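Local coordinates for uncharacterized protein (Bacteroides vulgatus, PDB 4FMR), which is of unknown function but probably binds DNA, pairing an HU/IHF-like domain with an immunoglobulin-like domain, at residues T21-Q26 / P128-I133; T29-D34 / L39-A44; A139-R142 / A148-G151; T162-D167 / G224-T229. All blocks are in the same frame, centred on the assembly; numbering follows the deposited sequence.

Contact 1 (T21-Q26 / P128-I133); sequences TDKIFQ and PTKFYI
The flat group at work here is the carboxamide of Q26, which meets the backbone of I133 through its amino end. NE2 lies 2.7 Å from I133 O, yet the hydrogen bond is weak because the N-H···O angle is only 128°. The bent approach makes sense once G134 O is counted, since NE2 gives that carbonyl its stronger bond; two successive carbonyls thus share one amide nitrogen in a buried place. Q26 crosses the gap because CG stands anti to the backbone N (chi1 178°) and the chain stays extended beyond it. At the outer end K23 and K130 reach toward one another, NZ to NZ 4.4 Å. D12 probably eases their closeness: its OD2 makes a long, weak ion pair with each ammonium group, and E126 is a second weak partner of K23. The segments belong to different sheets. K23-Q26 lies on strand 23-27, paired antiparallel with strand 4-12, and F25 turns its ring against W95 of the second subunit. I133 lies on strand 132-138, outermost within this chain in the four-stranded sheet, so Q26 joins the DNA-binding domain to the Ig-like domain; Q26 rests on H235 of strand 231-240, I133 on H235 and T233.

Contact 2 (T29-D34 / L39-A44); sequences TTRSID and LDRMVA
R31 and I33, the latter on the short strand 32-33, face R41 from the second turn of helix 35-45, with D34 as N-cap at the bend between strand and helix. The side chain of R41 runs out extended from CG to NE and lays its guanidinium against I33. One face of that group receives CG2 of I33, 3.8 Å from NH2, while CD1 of the same residue comes 3.9 Å from NH1, so two branches of one isoleucine support the flat group. R31 arrives differently. Its chain bends at chi3 (73°), and the two guanidinium planes stand 89° apart, with R41 NH2 at the edge of the R31 group, 3.6 Å from R31 NH1. The methyl CG2 of T30 sits over the centre of one R31 face, although R31 itself is poorly ordered. E73 of the second subunit probably offsets the two like charges: OE2 forms a salt bridge with R31 NH1, and OE1 another with R41 NH1. With an alanine in place of R41, E73 OE1 would probably be left without its charged mate and the methyls of I33 without their flat cover. The chemistry is that of a dimer interface: both cations converge on one carboxylate from the partner chain, whose strand also extends the ladder of S32 and I33.

Contact 3 (A139-R142 / A148-G151); sequences ATTR and ATAG
With chi1 at -50°, T149 holds OG1 beside its own backbone N, aimed at the bend of T140 and T141; T141, at +68°, turns its methyl CG2 toward the same oxygen. The hydroxyl of T149 therefore touches carbon on this side, T140 CB at 3.7 Å and T141 CG2 at 4.0 Å. T140 and T149 cross at about a right angle, and their hydroxyls stay apart, OG1 to OG1 4.1 Å, too far to bond. D138 OD2 bonds T149 OG1 and also accepts a hydrogen bond from the backbone N-H of T141, so one carboxylate oxygen ties the bend to the strand it faces; gripping an amide three residues on, ahead of the helical backbone angles of A139-T141, D138 resembles a helix N-cap, though no regular helix follows. T140 OG1 accepts from R152 NH1. The bend lies on the connection from strand 132-138, in the four-stranded sheet, to strand 147-149, outermost within this chain in the five-stranded sheet. Such a turn between the two layers is in keeping with the sandwich architecture of an Ig-like fold.

Contact 4 (T162-D167 / G224-T229); sequences TVAGTD and GALLKT
An apolar loop-to-loop contact at the surface brings L226 onto A164 and G165 far out on the Ig-like domain; the contact's centre lies about 27 Å from the centre of the chain. Neither segment has regular secondary structure, and together they bury 115 Å². The leucine does the reaching: its two terminal methyls part over neighbouring residues, CD2 to the methyl of A164 (CB, 3.8 Å) and CD1 to the alpha carbon of G165 (CA, 4.1 Å). CG of L226 lies beside the backbone N, chi1 -71°, which directs the fork at the other loop. Where it lands on G165 there is only main chain to meet. The backbone angles of that residue, phi 118° and psi 154°, would press any beta carbon against the carbonyl O of A164, so a residue with a side chain would fit poorly at this conformation. Polar ties are made through a third piece of chain. Q218 forms backbone hydrogen bonds with both A164 and L227, and its side chain bonds D167 N through OE1; T217 OG1 joins T162 O and A164 N. The loop 162-167 leads from strand 153-159 of one sheet to strand 171-176 of the other, while 224-229 belongs to the long hairpin connection between strands 209-217 and 231-240. Loops joining strands in this way are consistent with the beta-sandwich of an Ig-like domain.

How the contacts relate
None of the four contacts is wholly buried, but they differ in exposure. Contacts 1 and 2 are partly buried and both touch the second subunit; contacts 3 and 4 lie at the surface of the Ig-like domain, about 29 Å apart between centres, and neither meets another chain. Strand 132-138 carries one side of contact 1 and leads on to contact 3, whereas strands 23-27 and 32-33 link contact 1 to contact 2. Chemistry follows place: an amide bridges the domains, arginines converge on an acid from the partner chain, threonines share a strand-end carboxylate, and the outermost loops meet through aliphatic carbon.

Contact 1 (T21-Q26 / P128-I133)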
loop_
_atom_site.group_PDB
_atom_site.type_symbol
_atom_site.label_atom_id
_atom_site.label_comp_id
_atom_site.label_asym_id
_atom_site.label_seq_id
_atom_site.Cartn_x
_atom_site.Cartn_y
_atom_site.Cartn_z
ATOM N N THR B 21 14.105 -8.054 -21.064
ATOM C CA THR B 21 14.014 -9.243 -21.913
ATOM C C THR B 21 12.539 -9.640 -22.165
ATOM O O THR B 21 12.259 -10.373 -23.118
ATOM C CB THR B 21 14.789 -10.399 -21.277
ATOM N N ASP B 22 11.607 -9.142 -21.309
ATOM C CA ASP B 22 10.156 -9.377 -21.381
ATOM C C ASP B 22 9.376 -8.041 -21.225
ATOM O O ASP B 22 9.942 -7.053 -20.738
ATOM C CB ASP B 22 9.722 -10.392 -20.308
ATOM N N LYS B 23 8.087 -8.020 -21.661
ATOM C CA LYS B 23 7.211 -6.833 -21.628
ATOM C C LYS B 23 6.240 -6.840 -20.426
ATOM O O LYS B 23 5.826 -7.905 -19.951
ATOM C CB LYS B 23 6.396 -6.709 -22.934
ATOM C CG LYS B 23 7.206 -6.345 -24.184
ATOM C CD LYS B 23 7.603 -4.865 -24.255
ATOM C CE LYS B 23 8.247 -4.514 -25.577
ATOM N NZ LYS B 23 8.663 -3.088 -25.634
ATOM N N ILE B 24 5.889 -5.624 -19.953
ATOM C CA ILE B 24 4.980 -5.345 -18.828
ATOM C C ILE B 24 3.909 -4.313 -19.242
ATOM O O ILE B 24 4.108 -3.578 -20.212
ATOM C CB ILE B 24 5.749 -4.854 -17.562
ATOM C CG1 ILE B 24 6.718 -3.680 -17.890
ATOM C CG2 ILE B 24 6.462 -6.014 -16.864
ATOM C CD1 ILE B 24 7.073 -2.725 -16.698
ATOM N N PHE B 25 2.799 -4.229 -18.472
ATOM C CA PHE B 25 1.733 -3.265 -18.738
ATOM C C PHE B 25 1.956 -1.977 -17.930
ATOM O O PHE B 25 2.324 -2.026 -16.753
ATOM C CB PHE B 25 0.350 -3.858 -18.436
ATOM C CG PHE B 25 -0.006 -5.105 -19.209
ATOM C CD1 PHE B 25 -0.434 -5.028 -20.531
ATOM C CD2 PHE B 25 0.032 -6.356 -18.598
ATOM C CE1 PHE B 25 -0.786 -6.185 -21.239
ATOM C CE2 PHE B 25 -0.325 -7.511 -19.304
ATOM C CZ PHE B 25 -0.734 -7.417 -20.620
ATOM N N GLN B 26 1.766 -0.833 -18.591
ATOM C CA GLN B 26 1.922 0.492 -18.012
ATOM C C GLN B 26 0.638 1.254 -18.180
ATOM O O GLN B 26 0.251 1.511 -19.313
ATOM C CB GLN B 26 3.098 1.257 -18.666
ATOM C CG GLN B 26 3.273 2.691 -18.134
ATOM C CD GLN B 26 4.001 3.629 -19.068
ATOM O OE1 GLN B 26 3.639 3.825 -20.230
ATOM N NE2 GLN B 26 4.951 4.349 -18.529
ATOM N N PRO B 128 4.022 4.736 -28.965
ATOM C CA PRO B 128 4.371 5.169 -30.338
ATOM C C PRO B 128 5.820 5.642 -30.526
ATOM O O PRO B 128 6.405 5.380 -31.586
ATOM C CB PRO B 128 3.411 6.338 -30.598
ATOM C CG PRO B 128 2.275 6.124 -29.650
ATOM C CD PRO B 128 2.883 5.515 -28.429
ATOM N N THR B 129 6.378 6.347 -29.522
ATOM C CA THR B 129 7.730 6.908 -29.565
ATOM C C THR B 129 8.695 6.120 -28.670
ATOM O O THR B 129 8.258 5.449 -27.733
ATOM C CB THR B 129 7.703 8.401 -29.156
ATOM O OG1 THR B 129 8.995 8.974 -29.365
ATOM C CG2 THR B 129 7.244 8.630 -27.709
ATOM N N LYS B 130 10.006 6.215 -28.958
ATOM C CA LYS B 130 11.041 5.571 -28.149
ATOM C C LYS B 130 11.692 6.618 -27.194
ATOM O O LYS B 130 12.910 6.655 -27.022
ATOM C CB LYS B 130 12.087 4.852 -29.035
ATOM C CG LYS B 130 11.686 3.412 -29.405
ATOM C CD LYS B 130 11.680 2.470 -28.178
ATOM C CE LYS B 130 11.014 1.136 -28.424
ATOM N NZ LYS B 130 10.961 0.314 -27.184
ATOM N N PHE B 131 10.843 7.457 -26.574
ATOM C CA PHE B 131 11.194 8.491 -25.606
ATOM C C PHE B 131 10.042 8.625 -24.634
ATOM O O PHE B 131 9.043 9.299 -24.916
ATOM C CB PHE B 131 11.529 9.829 -26.282
ATOM C CG PHE B 131 11.765 10.987 -25.338
ATOM C CD1 PHE B 131 12.748 10.918 -24.356
ATOM C CD2 PHE B 131 11.066 12.178 -25.488
ATOM C CE1 PHE B 131 12.990 12.005 -23.504
ATOM C CE2 PHE B 131 11.325 13.270 -24.653
ATOM C CZ PHE B 131 12.290 13.179 -23.672
ATOM N N TYR B 132 10.175 7.939 -23.492
ATOM C CA TYR B 132 9.146 7.880 -22.474
ATOM C C TYR B 132 9.708 7.387 -21.152
ATOM O O TYR B 132 10.793 6.801 -21.110
ATOM C CB TYR B 132 7.994 6.939 -22.936
ATOM C CG TYR B 132 8.428 5.507 -23.178
ATOM C CD1 TYR B 132 8.534 4.602 -22.125
ATOM C CD2 TYR B 132 8.733 5.054 -24.459
ATOM C CE1 TYR B 132 8.961 3.291 -22.338
ATOM C CE2 TYR B 132 9.154 3.746 -24.684
ATOM C CZ TYR B 132 9.237 2.859 -23.624
ATOM O OH TYR B 132 9.639 1.559 -23.843
ATOM N N ILE B 133 8.924 7.607 -20.093
ATOM C CA ILE B 133 9.134 7.139 -18.736
ATOM C C ILE B 133 8.264 5.884 -18.592
ATOM O O ILE B 133 7.038 5.988 -18.683
ATOM C CB ILE B 133 8.799 8.251 -17.691
ATOM C CG1 ILE B 133 9.674 9.521 -17.892
ATOM C CG2 ILE B 133 8.904 7.687 -16.275
ATOM C CD1 ILE B 133 9.211 10.827 -17.153
#

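Contact 2 (T29-D34 / L39-A44)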
loop_
_atom_site.group_PDB
_atom_site.type_symbol
_atom_site.label_atom_id
_atom_site.label_comp_id
_atom_site.label_asym_id
_atom_site.label_seq_id
_atom_site.Cartn_x
_atom_site.Cartn_y
_atom_site.Cartn_z
ATOM N N THR B 29 -2.360 7.020 -17.453
ATOM C CA THR B 29 -3.079 7.769 -16.416
ATOM C C THR B 29 -3.981 8.846 -17.052
ATOM O O THR B 29 -3.556 9.585 -17.944
ATOM C CB THR B 29 -2.113 8.360 -15.387
ATOM O OG1 THR B 29 -1.084 7.403 -15.133
ATOM C CG2 THR B 29 -2.811 8.709 -14.058
ATOM N N THR B 30 -5.245 8.887 -16.595
ATOM C CA THR B 30 -6.286 9.794 -17.078
ATOM C C THR B 30 -5.998 11.215 -16.580
ATOM O O THR B 30 -5.904 12.141 -17.392
ATOM C CB THR B 30 -7.679 9.285 -16.616
ATOM O OG1 THR B 30 -7.861 7.947 -17.073
ATOM C CG2 THR B 30 -8.839 10.164 -17.108
ATOM N N ARG B 31 -5.873 11.373 -15.242
ATOM C CA ARG B 31 -5.648 12.624 -14.506
ATOM C C ARG B 31 -5.526 12.308 -13.022
ATOM O O ARG B 31 -5.632 11.146 -12.634
ATOM C CB ARG B 31 -6.802 13.639 -14.761
ATOM C CG ARG B 31 -8.183 13.212 -14.228
ATOM C CD ARG B 31 -9.317 14.122 -14.669
ATOM N NE ARG B 31 -9.652 13.928 -16.085
ATOM C CZ ARG B 31 -10.730 13.287 -16.534
ATOM N NH1 ARG B 31 -11.624 12.797 -15.682
ATOM N NH2 ARG B 31 -10.939 13.161 -17.838
ATOM N N SER B 32 -5.323 13.339 -12.199
ATOM C CA SER B 32 -5.229 13.193 -10.748
ATOM C C SER B 32 -6.405 13.898 -10.079
ATOM O O SER B 32 -6.800 14.972 -10.524
ATOM C CB SER B 32 -3.903 13.749 -10.233
ATOM O OG SER B 32 -3.778 15.141 -10.478
ATOM N N ILE B 33 -6.975 13.303 -9.026
ATOM C CA ILE B 33 -8.083 13.965 -8.337
ATOM C C ILE B 33 -7.766 14.021 -6.823
ATOM O O ILE B 33 -7.031 13.165 -6.285
ATOM C CB ILE B 33 -9.474 13.341 -8.628
ATOM C CG1 ILE B 33 -9.664 11.965 -7.928
ATOM C CG2 ILE B 33 -9.776 13.296 -10.135
ATOM C CD1 ILE B 33 -11.121 11.515 -7.875
ATOM N N ASP B 34 -8.330 15.040 -6.153
ATOM C CA ASP B 34 -8.163 15.271 -4.723
ATOM C C ASP B 34 -9.535 15.296 -4.061
ATOM O O ASP B 34 -10.526 15.014 -4.731
ATOM C CB ASP B 34 -7.385 16.581 -4.475
ATOM C CG ASP B 34 -7.985 17.827 -5.127
ATOM O OD1 ASP B 34 -9.121 17.737 -5.671
ATOM O OD2 ASP B 34 -7.306 18.876 -5.134
ATOM N N LEU B 39 -15.550 15.284 -3.609
ATOM C CA LEU B 39 -16.753 15.903 -3.033
ATOM C C LEU B 39 -17.707 16.398 -4.115
ATOM O O LEU B 39 -18.914 16.218 -3.984
ATOM C CB LEU B 39 -16.362 17.068 -2.098
ATOM C CG LEU B 39 -15.880 16.644 -0.702
ATOM C CD1 LEU B 39 -15.203 17.803 0.018
ATOM C CD2 LEU B 39 -17.023 16.064 0.121
ATOM N N ASP B 40 -17.179 17.016 -5.176
ATOM C CA ASP B 40 -17.987 17.473 -6.304
ATOM C C ASP B 40 -18.661 16.294 -7.019
ATOM O O ASP B 40 -19.808 16.420 -7.414
ATOM C CB ASP B 40 -17.131 18.259 -7.311
ATOM C CG ASP B 40 -16.548 19.567 -6.813
ATOM O OD1 ASP B 40 -16.979 20.040 -5.730
ATOM O OD2 ASP B 40 -15.603 20.078 -7.464
ATOM N N ARG B 41 -17.951 15.152 -7.171
ATOM C CA ARG B 41 -18.504 13.980 -7.858
ATOM C C ARG B 41 -19.565 13.262 -6.986
ATOM O O ARG B 41 -20.525 12.685 -7.535
ATOM C CB ARG B 41 -17.396 13.017 -8.288
ATOM C CG ARG B 41 -16.582 13.535 -9.465
ATOM C CD ARG B 41 -15.521 12.542 -9.845
ATOM N NE ARG B 41 -14.623 13.054 -10.885
ATOM C CZ ARG B 41 -13.621 12.358 -11.408
ATOM N NH1 ARG B 41 -13.382 11.121 -10.999
ATOM N NH2 ARG B 41 -12.858 12.890 -12.353
HETATM N N MSE B 42 -19.434 13.360 -5.657
HETATM C CA MSE B 42 -20.386 12.767 -4.710
HETATM C C MSE B 42 -21.735 13.475 -4.821
HETATM O O MSE B 42 -22.779 12.825 -4.931
HETATM C CB MSE B 42 -19.846 12.854 -3.277
HETATM C CG MSE B 42 -18.743 11.859 -2.980
HETATM SE SE MSE B 42 -17.870 12.262 -1.281
HETATM C CE MSE B 42 -19.380 11.713 -0.045
ATOM N N VAL B 43 -21.692 14.817 -4.813
ATOM C CA VAL B 43 -22.843 15.718 -4.958
ATOM C C VAL B 43 -23.491 15.511 -6.348
ATOM O O VAL B 43 -24.725 15.438 -6.448
ATOM C CB VAL B 43 -22.383 17.185 -4.732
ATOM C CG1 VAL B 43 -23.447 18.186 -5.184
ATOM C CG2 VAL B 43 -22.036 17.399 -3.271
ATOM N N ALA B 44 -22.658 15.378 -7.398
ATOM C CA ALA B 44 -23.138 15.115 -8.760
ATOM C C ALA B 44 -23.949 13.767 -8.812
ATOM O O ALA B 44 -25.055 13.737 -9.356
ATOM C CB ALA B 44 -21.956 15.087 -9.730
#

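Contact 3 (A139-R142 / A148-G151)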
loop_
_atom_site.group_PDB
_atom_site.type_symbol
_atom_site.label_atom_id
_atom_site.label_comp_id
_atom_site.label_asym_id
_atom_site.label_seq_id
_atom_site.Cartn_x
_atom_site.Cartn_y
_atom_site.Cartn_z
ATOM N N ALA B 139 13.635 5.145 -3.456
ATOM C CA ALA B 139 14.739 4.514 -2.731
ATOM C C ALA B 139 14.371 4.201 -1.288
ATOM O O ALA B 139 14.722 3.142 -0.785
ATOM C CB ALA B 139 15.975 5.401 -2.771
ATOM N N THR B 140 13.633 5.098 -0.645
ATOM C CA THR B 140 13.244 4.999 0.760
ATOM C C THR B 140 12.232 3.895 0.990
ATOM O O THR B 140 12.447 3.111 1.906
ATOM C CB THR B 140 12.708 6.344 1.233
ATOM O OG1 THR B 140 13.752 7.281 1.042
ATOM C CG2 THR B 140 12.308 6.348 2.697
ATOM N N THR B 141 11.138 3.835 0.206
ATOM C CA THR B 141 10.062 2.855 0.435
ATOM C C THR B 141 10.181 1.635 -0.484
ATOM O O THR B 141 9.539 0.618 -0.213
ATOM C CB THR B 141 8.678 3.519 0.225
ATOM O OG1 THR B 141 8.527 3.837 -1.155
ATOM C CG2 THR B 141 8.465 4.789 1.082
ATOM N N ARG B 142 10.946 1.759 -1.601
ATOM C CA ARG B 142 11.111 0.759 -2.663
ATOM C C ARG B 142 9.780 0.595 -3.462
ATOM O O ARG B 142 9.679 -0.304 -4.302
ATOM C CB ARG B 142 11.647 -0.607 -2.136
ATOM C CG ARG B 142 13.031 -0.517 -1.482
ATOM C CD ARG B 142 14.119 -0.019 -2.424
ATOM N NE ARG B 142 15.261 0.541 -1.691
ATOM C CZ ARG B 142 16.427 0.874 -2.240
ATOM N NH1 ARG B 142 16.635 0.699 -3.540
ATOM N NH2 ARG B 142 17.399 1.377 -1.491
ATOM N N ALA B 148 6.710 8.763 -4.146
ATOM C CA ALA B 148 8.094 9.120 -3.866
ATOM C C ALA B 148 8.233 9.896 -2.557
ATOM O O ALA B 148 7.250 10.406 -2.028
ATOM C CB ALA B 148 8.640 9.951 -5.023
ATOM N N THR B 149 9.455 9.968 -2.048
ATOM C CA THR B 149 9.785 10.657 -0.795
ATOM C C THR B 149 10.617 11.931 -1.083
ATOM O O THR B 149 11.685 11.835 -1.682
ATOM C CB THR B 149 10.551 9.691 0.147
ATOM O OG1 THR B 149 9.846 8.442 0.257
ATOM C CG2 THR B 149 10.753 10.280 1.532
ATOM N N ALA B 150 10.127 13.102 -0.643
ATOM C CA ALA B 150 10.830 14.394 -0.755
ATOM C C ALA B 150 12.135 14.338 0.020
ATOM O O ALA B 150 12.179 13.711 1.066
ATOM C CB ALA B 150 9.954 15.531 -0.226
ATOM N N GLY B 151 13.188 14.935 -0.524
ATOM C CA GLY B 151 14.514 14.935 0.090
ATOM C C GLY B 151 15.251 13.625 -0.062
ATOM O O GLY B 151 16.309 13.450 0.544
#

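Contact 4 (T162-D167 / G224-T229)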
loop_
_atom_site.group_PDB
_atom_site.type_symbol
_atom_site.label_atom_id
_atom_site.label_comp_id
_atom_site.label_asym_id
_atom_site.label_seq_id
_atom_site.Cartn_x
_atom_site.Cartn_y
_atom_site.Cartn_z
ATOM N N THR B 162 18.327 10.374 -21.074
ATOM C CA THR B 162 19.558 11.139 -20.786
ATOM C C THR B 162 19.302 12.638 -20.899
ATOM O O THR B 162 18.813 13.097 -21.928
ATOM C CB THR B 162 20.726 10.724 -21.717
ATOM O OG1 THR B 162 20.925 9.321 -21.638
ATOM C CG2 THR B 162 22.044 11.415 -21.369
ATOM N N VAL B 163 19.617 13.387 -19.835
ATOM C CA VAL B 163 19.456 14.846 -19.823
ATOM C C VAL B 163 20.731 15.449 -20.478
ATOM O O VAL B 163 21.832 15.287 -19.958
ATOM C CB VAL B 163 19.165 15.388 -18.393
ATOM C CG1 VAL B 163 19.177 16.912 -18.370
ATOM C CG2 VAL B 163 17.825 14.864 -17.867
ATOM N N ALA B 164 20.585 16.049 -21.657
ATOM C CA ALA B 164 21.721 16.619 -22.409
ATOM C C ALA B 164 21.281 17.819 -23.233
ATOM O O ALA B 164 20.090 17.950 -23.538
ATOM C CB ALA B 164 22.346 15.562 -23.321
ATOM N N GLY B 165 22.240 18.686 -23.574
ATOM C CA GLY B 165 21.965 19.884 -24.351
ATOM C C GLY B 165 22.269 21.194 -23.654
ATOM O O GLY B 165 22.217 21.297 -22.426
ATOM N N THR B 166 22.547 22.215 -24.468
ATOM C CA THR B 166 22.892 23.588 -24.075
ATOM C C THR B 166 21.677 24.417 -23.619
ATOM O O THR B 166 21.830 25.315 -22.787
ATOM C CB THR B 166 23.551 24.303 -25.265
ATOM O OG1 THR B 166 22.678 24.232 -26.401
ATOM C CG2 THR B 166 24.918 23.719 -25.612
ATOM N N ASP B 167 20.497 24.147 -24.191
ATOM C CA ASP B 167 19.278 24.890 -23.898
ATOM C C ASP B 167 18.982 24.929 -22.368
ATOM O O ASP B 167 19.039 23.890 -21.698
ATOM C CB ASP B 167 18.087 24.292 -24.664
ATOM C CG ASP B 167 16.877 25.188 -24.742
ATOM O OD1 ASP B 167 16.285 25.482 -23.679
ATOM O OD2 ASP B 167 16.468 25.527 -25.871
ATOM N N GLY B 224 23.757 9.654 -32.417
ATOM C CA GLY B 224 23.338 10.848 -33.139
ATOM C C GLY B 224 23.607 12.171 -32.462
ATOM O O GLY B 224 23.799 12.231 -31.241
ATOM N N ALA B 225 23.606 13.246 -33.288
ATOM C CA ALA B 225 23.820 14.633 -32.872
ATOM C C ALA B 225 22.674 15.128 -31.982
ATOM O O ALA B 225 21.532 14.667 -32.114
ATOM C CB ALA B 225 23.951 15.524 -34.095
ATOM N N LEU B 226 22.984 16.060 -31.067
ATOM C CA LEU B 226 21.986 16.650 -30.185
ATOM C C LEU B 226 20.921 17.370 -31.009
ATOM O O LEU B 226 21.233 17.974 -32.048
ATOM C CB LEU B 226 22.626 17.617 -29.167
ATOM C CG LEU B 226 23.486 17.013 -28.049
ATOM C CD1 LEU B 226 24.196 18.092 -27.283
ATOM C CD2 LEU B 226 22.656 16.177 -27.084
ATOM N N LEU B 227 19.661 17.229 -30.585
ATOM C CA LEU B 227 18.498 17.861 -31.209
ATOM C C LEU B 227 18.601 19.365 -31.072
ATOM O O LEU B 227 19.048 19.846 -30.029
ATOM C CB LEU B 227 17.195 17.366 -30.554
ATOM C CG LEU B 227 16.884 15.870 -30.593
ATOM C CD1 LEU B 227 15.848 15.513 -29.539
ATOM C CD2 LEU B 227 16.398 15.434 -31.967
ATOM N N LYS B 228 18.212 20.110 -32.121
ATOM C CA LYS B 228 18.235 21.578 -32.098
ATOM C C LYS B 228 17.239 22.075 -31.036
ATOM O O LYS B 228 17.577 22.926 -30.203
ATOM C CB LYS B 228 17.904 22.148 -33.500
ATOM C CG LYS B 228 17.976 23.676 -33.594
ATOM C CD LYS B 228 17.262 24.241 -34.828
ATOM C CE LYS B 228 15.753 24.298 -34.681
ATOM N NZ LYS B 228 15.106 24.881 -35.886
ATOM N N THR B 229 16.040 21.473 -31.036
ATOM C CA THR B 229 14.934 21.811 -30.147
ATOM C C THR B 229 14.780 20.716 -29.072
ATOM O O THR B 229 14.785 19.530 -29.424
ATOM C CB THR B 229 13.675 21.984 -31.016
ATOM O OG1 THR B 229 13.939 22.978 -32.016
ATOM C CG2 THR B 229 12.424 22.338 -30.216
#